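Local coordinates for protein uncharacterized ACR, COG1565 superfamily (Burkholderia thailandensis, PDB 4F3N) that is of unproven function but has a methyltransferase fold, binds S-adenosyl-L-homocysteine and may methylate protein arginines symmetrically, at residues L155-A160 / A188-L193; L120-L125 / G149-G154; V141-A146 / D167-V172; A126-Q131 / L420-R425. One frame throughout, in Å; residues are numbered along the deposited sequence.

Contact 1: L155-A160 / A188-L193; sequences LLTALA and AQAPGL
Leu-193 carries this contact from the 188-193 side, driving both methyls into the flank of helix 150-161. Its CD1 settles on the helix backbone, 3.8 Å from Thr-157 CA and equally close to Leu-156 O, and both methyls lie 4.0 Å from Ala-160 CB. Because CG stands beside the backbone N (chi1 -74°), the isobutyl group reaches across to the helix, crossing Thr-157 at about a right angle, its fork resting on the Ala-160 methyl. Leu-156 touches the base of the leucine: its CD1 lies 4.0 Å from Leu-193 O and a looser 4.4 Å from Leu-193 CB. The two segments belong to consecutive helices of the alternating strand-helix order of a Rossmann-like methyltransferase domain, helix 150-161 packing against the place where helix 179-189 ends and the chain turns toward strand 197-200. Ala-190, the first residue to leave helical angles, points its CB at Thr-157 OG1, 3.8 Å away, and its carbonyl accepts from Leu-193 N at 3.1 Å, a short turn that brings the leucine round to the helix. The hydroxyl of Thr-157 spends its hydrogen bond on Ala-153 O one turn back, and toward the loop offers van der Waals contact. Packing thins toward the exposed Gln-189, whose carbonyl O stays 4.1 Å from Thr-157 OG1, and no hydrogen bond joins the two segments.

Contact 2: L120-L125 / G149-G154; sequences LFAQTL and GKLAAG
Ala-122 presses its methyl group into the notch that Gly-154 leaves in helix 150-161: CB lies 3.5 Å from Gly-154 C and 3.7 Å from its CA. The hollow exists because Gly-154 has no side chain, and its bare backbone faces the alanine. Bump and notch bring the backbones close, Ala-122 CA and Gly-154 CA being 5.2 Å apart, where the axes of the short segments approach to 8.7 Å and cross at -51°. One turn earlier on the second helix, Leu-151 supplies the larger bump. Its CG runs anti to the backbone N (chi1 -180°), which swings CD1 toward helix 118-136, and that single methyl fills a hollow walled by three residues. Phe-121 CD2 borders it at 3.8 Å, with the methyl lying in the ring plane at the edge; Ala-122 CB forms the floor at 3.8 Å; Leu-125 CD2 closes the rim at 4.2 Å. Leu-397 of helix 384-398 touches Phe-121, and Phe-366 of helix 363-369 touches Leu-125. No hydrogen bond crosses between the segments; the contact is apolar. Gly-149, at the N-cap of helix 150-161 with a positive phi, belongs to a glycine-rich turn consistent with the nucleotide-binding loop of Rossmann-like methyltransferases, and Leu-151 stands about 4 Å, side chain to side chain, from Asn-214, a residue seen to bind S-adenosyl-L-homocysteine, which is not bound in this model.

Contact 3: V141-A146 / D167-V172; sequences VMEFGA and DEYAIV
With CG anti to the backbone N in both residues (chi1 -178° in Glu-143, -170° in Tyr-169), the extended glutamate and the tyrosine ring rise from the same face of the sheet and meet at their polar ends. Tyr-169 OH donates to Glu-143 OE1 at 2.8 Å, coming from above the carboxylate plane, which is turned 73° from the ring. On the same face Val-141 lies alongside the tyrosine and holds CG1 over the ring, 4.0 Å from its centroid, a CH-pi contact. Below these groups runs a parallel ladder: Glu-143 N donates to Ala-170 O at 2.8 Å and Val-172 N to Glu-143 O at 2.9 Å, so Glu-143 is gripped through both backbone atoms. The strands are the two ends of a right-handed beta-alpha-beta crossover through helix 150-161, a basic unit of the Rossmann-like fold, and Tyr-169 and Glu-143 both touch that helix, at Ala-152. The other face carries Met-142, Phe-144, Ala-170 and Val-172, all apolar. Val-172 splits its methyls there, CG2 against Met-142 SD at 3.9 Å and CG1 against Phe-144 CD1 at 3.7 Å, while the methionine bends at its last torsion, and both its start and its CE come near Ala-170 CB. Past the strand end Gly-145 N still reaches Val-172 O, and the chain then bends back to the tyrosine face, where Ala-146 CB meets Ile-171 CG2 at 3.6 Å.

Contact 4: A126-Q131 / L420-R425; sequences ARPVAQ and LDAFAR
Helix 118-136 is kinked where the backbone N atoms of Arg-127 and Pro-128 make no bond to the preceding turn, and it passes a non-regular segment, 420-425, with Pro-128 CA and Ala-422 CA 6.0 Å apart. Gln-131 does the polar work. Its chain leaves with CG anti to the backbone N (chi1 -166°) and stays extended, carrying the amide out to the start of the 420-425 turn. There OE1 accepts from Asp-421 N at 2.9 Å, the donor tilted 25° from the carbonyl plane. A water also donates to OE1, at 2.7 Å, and takes the next amide, Ala-422 N, at 2.8 Å, so one carbonyl oxygen serves two successive backbone N-H groups, one directly and one through water. From the other end of the amide, NE2 makes a weak bond to Asp-421 OD1 at 3.4 Å; amide and carboxylate planes stand 78° apart. Next to these polar bonds the contact is apolar. Leu-420 slides past the glutamine in the opposite direction, its CD2 3.9 Å from Gln-131 CG, while its CD1 reaches Pro-128 CB. The same proline CB meets Ala-422 CB at 3.7 Å. Phe-366 of helix 363-369 touches both Pro-128 and Ala-422, and Leu-358 of strand 356-362 lies against Leu-420, so the tail that follows strand 407-414 packs against helix 118-136, helix 363-369 and strand 356-362, the last being an outermost strand of the seven-stranded sheet.

In the fold
Helix 150-161 is the common thread: contact 2 uses its start and contact 1 its later turns, their centres 9 Å apart, and it connects the two strands of contact 3. Ala-152 of contact 2 lies over the polar pair of contact 3, its CA 3.4 Å from Tyr-169 OH, while Leu-156 of contact 1 packs its CG 3.8 Å from Tyr-169 CD2. Contact 4 continues helix 118-136 from contact 2 and meets contact 1 where Ala-158 CB and Ala-126 CB are 3.6 Å apart. Contacts 2 and 3 both approach the S-adenosyl-L-homocysteine site, the side chain of Glu-143 being about 4 Å from that of Asn-214; contacts 1 and 4 lie away from it.

Contact 1: L155-A160 / A188-L193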
loop_
_atom_site.group_PDB
_atom_site.type_symbol
_atom_site.label_atom_id
_atom_site.label_comp_id
_atom_site.label_asym_id
_atom_site.label_seq_id
_atom_site.Cartn_x
_atom_site.Cartn_y
_atom_site.Cartn_z
ATOM N N LEU A 155 7.220 1.085 15.826
ATOM C CA LEU A 155 6.270 2.135 16.215
ATOM C C LEU A 155 5.888 1.948 17.701
ATOM O O LEU A 155 5.812 2.902 18.488
ATOM C CB LEU A 155 5.051 2.076 15.303
ATOM C CG LEU A 155 4.101 3.246 15.227
ATOM C CD1 LEU A 155 4.807 4.593 14.998
ATOM C CD2 LEU A 155 3.118 2.993 14.045
ATOM N N LEU A 156 5.720 0.701 18.085
ATOM C CA LEU A 156 5.418 0.390 19.483
ATOM C C LEU A 156 6.541 0.892 20.392
ATOM O O LEU A 156 6.314 1.569 21.419
ATOM C CB LEU A 156 5.277 -1.130 19.667
ATOM C CG LEU A 156 3.902 -1.712 19.634
ATOM C CD1 LEU A 156 3.993 -3.224 19.760
ATOM C CD2 LEU A 156 3.080 -1.129 20.809
ATOM N N THR A 157 7.766 0.527 20.028
ATOM C CA THR A 157 8.930 0.906 20.803
ATOM C C THR A 157 9.128 2.430 20.860
ATOM O O THR A 157 9.353 3.059 21.940
ATOM C CB THR A 157 10.190 0.208 20.235
ATOM O OG1 THR A 157 10.030 -1.203 20.408
ATOM C CG2 THR A 157 11.435 0.594 21.018
ATOM N N ALA A 158 8.953 3.058 19.718
ATOM C CA ALA A 158 9.186 4.493 19.641
ATOM C C ALA A 158 8.112 5.257 20.399
ATOM O O ALA A 158 8.432 6.255 21.086
ATOM C CB ALA A 158 9.283 4.967 18.193
ATOM N N LEU A 159 6.850 4.863 20.248
ATOM C CA LEU A 159 5.799 5.517 21.002
ATOM C C LEU A 159 6.026 5.404 22.525
ATOM O O LEU A 159 5.900 6.386 23.266
ATOM C CB LEU A 159 4.419 4.992 20.645
ATOM C CG LEU A 159 3.841 5.440 19.300
ATOM C CD1 LEU A 159 2.682 4.481 18.898
ATOM C CD2 LEU A 159 3.435 6.921 19.298
ATOM N N ALA A 160 6.335 4.200 22.964
ATOM C CA ALA A 160 6.609 3.969 24.407
ATOM C C ALA A 160 7.764 4.819 24.880
ATOM O O ALA A 160 7.718 5.401 25.984
ATOM C CB ALA A 160 6.889 2.505 24.654
ATOM N N ALA A 188 11.077 -10.733 19.302
ATOM C CA ALA A 188 12.512 -10.503 19.167
ATOM C C ALA A 188 12.899 -9.030 19.323
ATOM O O ALA A 188 13.901 -8.714 19.967
ATOM C CB ALA A 188 12.976 -11.010 17.810
ATOM N N GLN A 189 12.107 -8.139 18.742
ATOM C CA GLN A 189 12.469 -6.728 18.609
ATOM C C GLN A 189 11.756 -5.766 19.559
ATOM O O GLN A 189 12.211 -4.640 19.734
ATOM C CB GLN A 189 12.234 -6.293 17.160
ATOM C CG GLN A 189 13.171 -6.988 16.190
ATOM C CD GLN A 189 13.028 -6.508 14.744
ATOM O OE1 GLN A 189 12.680 -5.339 14.479
ATOM N NE2 GLN A 189 13.309 -7.410 13.797
ATOM N N ALA A 190 10.655 -6.204 20.175
ATOM C CA ALA A 190 9.873 -5.375 21.094
ATOM C C ALA A 190 9.397 -6.240 22.271
ATOM O O ALA A 190 8.191 -6.262 22.594
ATOM C CB ALA A 190 8.670 -4.792 20.374
ATOM N N PRO A 191 10.317 -7.008 22.881
ATOM C CA PRO A 191 9.850 -7.862 23.982
ATOM C C PRO A 191 9.215 -7.003 25.063
ATOM O O PRO A 191 9.642 -5.892 25.301
ATOM C CB PRO A 191 11.120 -8.555 24.489
ATOM C CG PRO A 191 12.265 -7.828 23.899
ATOM C CD PRO A 191 11.785 -7.022 22.722
ATOM N N GLY A 192 8.144 -7.486 25.664
ATOM C CA GLY A 192 7.520 -6.739 26.757
ATOM C C GLY A 192 6.656 -5.552 26.364
ATOM O O GLY A 192 6.075 -4.922 27.230
ATOM N N LEU A 193 6.665 -5.178 25.086
ATOM C CA LEU A 193 5.555 -4.425 24.445
ATOM C C LEU A 193 4.730 -5.376 23.552
ATOM O O LEU A 193 3.549 -5.125 23.238
ATOM C CB LEU A 193 6.112 -3.274 23.615
ATOM C CG LEU A 193 6.629 -2.099 24.440
ATOM C CD1 LEU A 193 7.627 -1.288 23.614
ATOM C CD2 LEU A 193 5.433 -1.249 24.897
#

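Contact 2: L120-L125 / G149-G154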
loop_
_atom_site.group_PDB
_atom_site.type_symbol
_atom_site.label_atom_id
_atom_site.label_comp_id
_atom_site.label_asym_id
_atom_site.label_seq_id
_atom_site.Cartn_x
_atom_site.Cartn_y
_atom_site.Cartn_z
ATOM N N LEU A 120 14.283 3.914 11.626
ATOM C CA LEU A 120 14.325 5.363 11.590
ATOM C C LEU A 120 12.950 5.886 11.128
ATOM O O LEU A 120 12.452 6.912 11.603
ATOM C CB LEU A 120 15.419 5.792 10.637
ATOM C CG LEU A 120 15.557 7.271 10.546
ATOM C CD1 LEU A 120 16.244 7.805 11.795
ATOM C CD2 LEU A 120 16.343 7.593 9.287
ATOM N N PHE A 121 12.353 5.168 10.182
ATOM C CA PHE A 121 11.025 5.485 9.691
ATOM C C PHE A 121 10.000 5.460 10.809
ATOM O O PHE A 121 9.271 6.448 11.021
ATOM C CB PHE A 121 10.629 4.572 8.526
ATOM C CG PHE A 121 9.265 4.859 7.995
ATOM C CD1 PHE A 121 9.071 5.827 7.017
ATOM C CD2 PHE A 121 8.170 4.135 8.446
ATOM C CE1 PHE A 121 7.805 6.097 6.514
ATOM C CE2 PHE A 121 6.880 4.389 7.965
ATOM C CZ PHE A 121 6.693 5.367 6.984
ATOM N N ALA A 122 9.981 4.368 11.578
ATOM C CA ALA A 122 9.019 4.245 12.669
ATOM C C ALA A 122 9.259 5.296 13.770
ATOM O O ALA A 122 8.313 5.839 14.352
ATOM C CB ALA A 122 9.089 2.838 13.264
ATOM N N GLN A 123 10.524 5.556 14.098
ATOM C CA GLN A 123 10.839 6.575 15.083
ATOM C C GLN A 123 10.254 7.938 14.709
ATOM O O GLN A 123 9.782 8.670 15.547
ATOM C CB GLN A 123 12.340 6.717 15.263
ATOM C CG GLN A 123 13.001 5.567 15.984
ATOM C CD GLN A 123 14.462 5.912 16.204
ATOM O OE1 GLN A 123 15.252 5.959 15.259
ATOM N NE2 GLN A 123 14.791 6.292 17.427
ATOM N N THR A 124 10.337 8.269 13.430
ATOM C CA THR A 124 9.826 9.524 12.949
ATOM C C THR A 124 8.324 9.517 12.881
ATOM O O THR A 124 7.698 10.480 13.306
ATOM C CB THR A 124 10.432 9.860 11.572
ATOM O OG1 THR A 124 11.863 9.831 11.699
ATOM C CG2 THR A 124 9.959 11.277 11.088
ATOM N N LEU A 125 7.742 8.456 12.325
ATOM C CA LEU A 125 6.260 8.351 12.229
ATOM C C LEU A 125 5.586 8.431 13.597
ATOM O O LEU A 125 4.475 8.889 13.701
ATOM C CB LEU A 125 5.860 7.052 11.530
ATOM C CG LEU A 125 4.398 6.687 11.340
ATOM C CD1 LEU A 125 3.714 7.756 10.493
ATOM C CD2 LEU A 125 4.292 5.276 10.688
ATOM N N GLY A 149 6.013 -7.328 10.433
ATOM C CA GLY A 149 5.901 -6.737 11.739
ATOM C C GLY A 149 7.010 -5.774 12.137
ATOM O O GLY A 149 7.056 -5.348 13.276
ATOM N N LYS A 150 7.885 -5.436 11.217
ATOM C CA LYS A 150 8.990 -4.491 11.534
ATOM C C LYS A 150 8.506 -3.094 11.898
ATOM O O LYS A 150 9.006 -2.463 12.854
ATOM C CB LYS A 150 9.982 -4.409 10.384
ATOM C CG LYS A 150 10.787 -5.653 10.176
ATOM C CD LYS A 150 11.844 -5.389 9.112
ATOM C CE LYS A 150 12.438 -6.668 8.548
ATOM N NZ LYS A 150 13.081 -7.467 9.623
ATOM N N LEU A 151 7.513 -2.590 11.181
ATOM C CA LEU A 151 6.969 -1.269 11.517
ATOM C C LEU A 151 6.260 -1.279 12.860
ATOM O O LEU A 151 6.406 -0.351 13.642
ATOM C CB LEU A 151 6.013 -0.774 10.431
ATOM C CG LEU A 151 5.382 0.609 10.676
ATOM C CD1 LEU A 151 6.443 1.668 10.743
ATOM C CD2 LEU A 151 4.451 1.008 9.515
ATOM N N ALA A 152 5.494 -2.345 13.137
ATOM C CA ALA A 152 4.782 -2.449 14.405
ATOM C C ALA A 152 5.793 -2.436 15.551
ATOM O O ALA A 152 5.604 -1.707 16.532
ATOM C CB ALA A 152 3.917 -3.745 14.459
ATOM N N ALA A 153 6.848 -3.246 15.451
ATOM C CA ALA A 153 7.841 -3.301 16.527
ATOM C C ALA A 153 8.480 -1.926 16.731
ATOM O O ALA A 153 8.624 -1.448 17.880
ATOM C CB ALA A 153 8.889 -4.359 16.245
ATOM N N GLY A 154 8.792 -1.246 15.616
ATOM C CA GLY A 154 9.411 0.069 15.658
ATOM C C GLY A 154 8.489 1.122 16.222
ATOM O O GLY A 154 8.932 1.994 16.989
#

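Contact 3: V141-A146 / D167-V172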
loop_
_atom_site.group_PDB
_atom_site.type_symbol
_atom_site.label_atom_id
_atom_site.label_comp_id
_atom_site.label_asym_id
_atom_site.label_seq_id
_atom_site.Cartn_x
_atom_site.Cartn_y
_atom_site.Cartn_z
ATOM N N VAL A 141 -3.555 1.914 18.342
ATOM C CA VAL A 141 -3.123 1.905 16.961
ATOM C C VAL A 141 -3.611 0.611 16.296
ATOM O O VAL A 141 -3.642 -0.477 16.933
ATOM C CB VAL A 141 -1.604 2.002 16.858
ATOM C CG1 VAL A 141 -1.125 1.733 15.410
ATOM C CG2 VAL A 141 -1.118 3.368 17.369
ATOM N N MET A 142 -3.992 0.715 15.032
ATOM C CA MET A 142 -4.370 -0.435 14.226
ATOM C C MET A 142 -3.612 -0.372 12.909
ATOM O O MET A 142 -3.702 0.609 12.176
ATOM C CB MET A 142 -5.895 -0.480 13.936
ATOM C CG MET A 142 -6.224 -1.596 12.965
ATOM S SD MET A 142 -7.940 -1.482 12.423
ATOM C CE MET A 142 -8.472 -2.283 13.795
ATOM N N GLU A 143 -2.852 -1.414 12.608
ATOM C CA GLU A 143 -2.117 -1.462 11.357
ATOM C C GLU A 143 -2.751 -2.529 10.450
ATOM O O GLU A 143 -3.013 -3.670 10.852
ATOM C CB GLU A 143 -0.617 -1.728 11.606
ATOM C CG GLU A 143 0.130 -1.713 10.294
ATOM C CD GLU A 143 1.613 -1.942 10.369
ATOM O OE1 GLU A 143 2.130 -2.219 11.451
ATOM O OE2 GLU A 143 2.232 -1.835 9.277
ATOM N N PHE A 144 -3.013 -2.166 9.205
ATOM C CA PHE A 144 -3.569 -3.142 8.259
ATOM C C PHE A 144 -2.412 -3.748 7.517
ATOM O O PHE A 144 -1.544 -3.023 7.058
ATOM C CB PHE A 144 -4.562 -2.461 7.270
ATOM C CG PHE A 144 -5.219 -3.439 6.301
ATOM C CD1 PHE A 144 -6.381 -4.102 6.642
ATOM C CD2 PHE A 144 -4.606 -3.751 5.086
ATOM C CE1 PHE A 144 -6.959 -5.028 5.759
ATOM C CE2 PHE A 144 -5.168 -4.666 4.188
ATOM C CZ PHE A 144 -6.342 -5.325 4.534
ATOM N N GLY A 145 -2.446 -5.094 7.388
ATOM C CA GLY A 145 -1.423 -5.875 6.683
ATOM C C GLY A 145 -0.264 -6.192 7.614
ATOM O O GLY A 145 -0.268 -7.209 8.283
ATOM N N ALA A 146 0.664 -5.246 7.684
ATOM C CA ALA A 146 1.756 -5.139 8.688
ATOM C C ALA A 146 3.023 -5.850 8.270
ATOM O O ALA A 146 4.025 -5.843 9.002
ATOM C CB ALA A 146 1.337 -5.505 10.121
ATOM N N ASP A 167 -3.398 1.117 24.768
ATOM C CA ASP A 167 -4.280 0.062 25.255
ATOM C C ASP A 167 -4.160 -1.210 24.390
ATOM O O ASP A 167 -4.268 -2.340 24.897
ATOM C CB ASP A 167 -5.712 0.534 25.309
ATOM C CG ASP A 167 -5.939 1.688 26.299
ATOM O OD1 ASP A 167 -5.158 1.833 27.271
ATOM O OD2 ASP A 167 -6.945 2.431 26.107
ATOM N N GLU A 168 -3.887 -1.037 23.110
ATOM C CA GLU A 168 -3.688 -2.165 22.191
ATOM C C GLU A 168 -3.029 -1.656 20.876
ATOM O O GLU A 168 -3.257 -0.536 20.443
ATOM C CB GLU A 168 -5.041 -2.794 21.859
ATOM C CG GLU A 168 -5.018 -4.007 20.932
ATOM C CD GLU A 168 -6.378 -4.688 20.846
ATOM O OE1 GLU A 168 -6.810 -5.308 21.844
ATOM O OE2 GLU A 168 -7.041 -4.529 19.824
ATOM N N TYR A 169 -2.215 -2.513 20.261
ATOM C CA TYR A 169 -1.737 -2.313 18.881
ATOM C C TYR A 169 -2.357 -3.467 18.138
ATOM O O TYR A 169 -1.961 -4.618 18.365
ATOM C CB TYR A 169 -0.190 -2.401 18.838
ATOM C CG TYR A 169 0.403 -1.962 17.501
ATOM C CD1 TYR A 169 0.251 -2.758 16.359
ATOM C CD2 TYR A 169 1.071 -0.728 17.380
ATOM C CE1 TYR A 169 0.764 -2.345 15.132
ATOM C CE2 TYR A 169 1.575 -0.328 16.189
ATOM C CZ TYR A 169 1.453 -1.153 15.073
ATOM O OH TYR A 169 1.945 -0.699 13.846
ATOM N N ALA A 170 -3.371 -3.187 17.323
ATOM C CA ALA A 170 -4.114 -4.197 16.577
ATOM C C ALA A 170 -3.492 -4.381 15.211
ATOM O O ALA A 170 -3.158 -3.391 14.526
ATOM C CB ALA A 170 -5.590 -3.827 16.431
ATOM N N ILE A 171 -3.272 -5.625 14.823
ATOM C CA ILE A 171 -2.834 -5.923 13.423
ATOM C C ILE A 171 -3.938 -6.667 12.683
ATOM O O ILE A 171 -4.418 -7.681 13.152
ATOM C CB ILE A 171 -1.516 -6.729 13.346
ATOM C CG1 ILE A 171 -0.361 -5.926 13.942
ATOM C CG2 ILE A 171 -1.262 -7.178 11.905
ATOM C CD1 ILE A 171 0.959 -6.682 14.149
ATOM N N VAL A 172 -4.353 -6.163 11.522
ATOM C CA VAL A 172 -5.329 -6.846 10.689
ATOM C C VAL A 172 -4.635 -7.724 9.676
ATOM O O VAL A 172 -3.983 -7.219 8.765
ATOM C CB VAL A 172 -6.292 -5.893 9.922
ATOM C CG1 VAL A 172 -7.333 -6.700 9.151
ATOM C CG2 VAL A 172 -6.963 -4.929 10.877
#

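Contact 4: A126-Q131 / L420-R425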
loop_
_atom_site.group_PDB
_atom_site.type_symbol
_atom_site.label_atom_id
_atom_site.label_comp_id
_atom_site.label_asym_id
_atom_site.label_seq_id
_atom_site.Cartn_x
_atom_site.Cartn_y
_atom_site.Cartn_z
ATOM N N ALA A 126 6.271 7.918 14.628
ATOM C CA ALA A 126 5.761 7.937 15.998
ATOM C C ALA A 126 5.356 9.340 16.432
ATOM O O ALA A 126 4.412 9.532 17.217
ATOM C CB ALA A 126 6.778 7.289 16.974
ATOM N N ARG A 127 6.037 10.366 15.924
ATOM C CA ARG A 127 5.687 11.732 16.332
ATOM C C ARG A 127 4.303 12.221 15.898
ATOM O O ARG A 127 3.478 12.562 16.759
ATOM C CB ARG A 127 6.810 12.685 15.977
ATOM C CG ARG A 127 8.026 12.310 16.819
ATOM C CD ARG A 127 9.307 13.013 16.463
ATOM N NE ARG A 127 10.410 12.414 17.240
ATOM C CZ ARG A 127 11.619 12.944 17.356
ATOM N NH1 ARG A 127 11.920 14.090 16.739
ATOM N NH2 ARG A 127 12.536 12.317 18.099
ATOM N N PRO A 128 4.020 12.223 14.582
ATOM C CA PRO A 128 2.618 12.506 14.206
ATOM C C PRO A 128 1.599 11.489 14.695
ATOM O O PRO A 128 0.448 11.864 14.941
ATOM C CB PRO A 128 2.660 12.576 12.658
ATOM C CG PRO A 128 3.948 11.887 12.268
ATOM C CD PRO A 128 4.899 12.019 13.412
ATOM N N VAL A 129 1.957 10.222 14.854
ATOM C CA VAL A 129 1.029 9.269 15.444
ATOM C C VAL A 129 0.671 9.706 16.869
ATOM O O VAL A 129 -0.490 9.780 17.230
ATOM C CB VAL A 129 1.568 7.838 15.389
ATOM C CG1 VAL A 129 0.718 6.843 16.201
ATOM C CG2 VAL A 129 1.588 7.409 13.910
ATOM N N ALA A 130 1.670 10.044 17.659
ATOM C CA ALA A 130 1.410 10.507 19.038
ATOM C C ALA A 130 0.583 11.803 19.042
ATOM O O ALA A 130 -0.355 11.972 19.840
ATOM C CB ALA A 130 2.736 10.666 19.784
ATOM N N GLN A 131 0.912 12.727 18.153
ATOM C CA GLN A 131 0.159 13.953 18.056
ATOM C C GLN A 131 -1.303 13.698 17.700
ATOM O O GLN A 131 -2.186 14.365 18.236
ATOM C CB GLN A 131 0.806 14.937 17.073
ATOM C CG GLN A 131 0.238 16.329 17.214
ATOM C CD GLN A 131 0.996 17.393 16.408
ATOM O OE1 GLN A 131 1.441 17.145 15.300
ATOM N NE2 GLN A 131 1.148 18.592 16.983
ATOM N N LEU A 420 -1.668 18.721 12.109
ATOM C CA LEU A 420 -0.476 18.067 12.625
ATOM C C LEU A 420 0.742 18.796 12.128
ATOM O O LEU A 420 0.758 19.277 10.981
ATOM C CB LEU A 420 -0.311 16.608 12.161
ATOM C CG LEU A 420 -1.440 15.636 12.454
ATOM C CD1 LEU A 420 -1.006 14.270 11.909
ATOM C CD2 LEU A 420 -1.779 15.610 13.939
ATOM N N ASP A 421 1.748 18.849 12.982
ATOM C CA ASP A 421 3.059 19.422 12.623
ATOM C C ASP A 421 3.579 18.726 11.365
ATOM O O ASP A 421 4.200 19.349 10.504
ATOM C CB ASP A 421 4.055 19.260 13.785
ATOM C CG ASP A 421 3.654 20.081 15.030
ATOM O OD1 ASP A 421 2.691 20.867 14.960
ATOM O OD2 ASP A 421 4.286 19.911 16.081
ATOM N N ALA A 422 3.309 17.430 11.230
ATOM C CA ALA A 422 3.838 16.709 10.065
ATOM C C ALA A 422 3.350 17.195 8.718
ATOM O O ALA A 422 4.055 16.979 7.713
ATOM C CB ALA A 422 3.613 15.208 10.201
ATOM N N PHE A 423 2.202 17.873 8.685
ATOM C CA PHE A 423 1.636 18.392 7.453
ATOM C C PHE A 423 1.638 19.929 7.417
ATOM O O PHE A 423 1.116 20.515 6.453
ATOM C CB PHE A 423 0.189 17.914 7.259
ATOM C CG PHE A 423 0.021 16.414 7.046
ATOM C CD1 PHE A 423 0.408 15.801 5.860
ATOM C CD2 PHE A 423 -0.549 15.633 8.030
ATOM C CE1 PHE A 423 0.207 14.436 5.671
ATOM C CE2 PHE A 423 -0.736 14.259 7.865
ATOM C CZ PHE A 423 -0.362 13.665 6.679
ATOM N N ALA A 424 2.215 20.597 8.418
ATOM C CA ALA A 424 2.041 22.088 8.561
ATOM C C ALA A 424 2.885 22.942 7.605
ATOM O O ALA A 424 2.661 24.157 7.462
ATOM C CB ALA A 424 2.305 22.515 10.007
ATOM N N ARG A 425 3.899 22.375 6.998
ATOM C CA ARG A 425 4.651 23.074 5.955
ATOM C C ARG A 425 4.589 22.232 4.690
ATOM O O ARG A 425 4.794 21.012 4.742
ATOM C CB ARG A 425 6.113 23.319 6.408
HETATM O O HOH W 1 2.995 15.827 13.558
#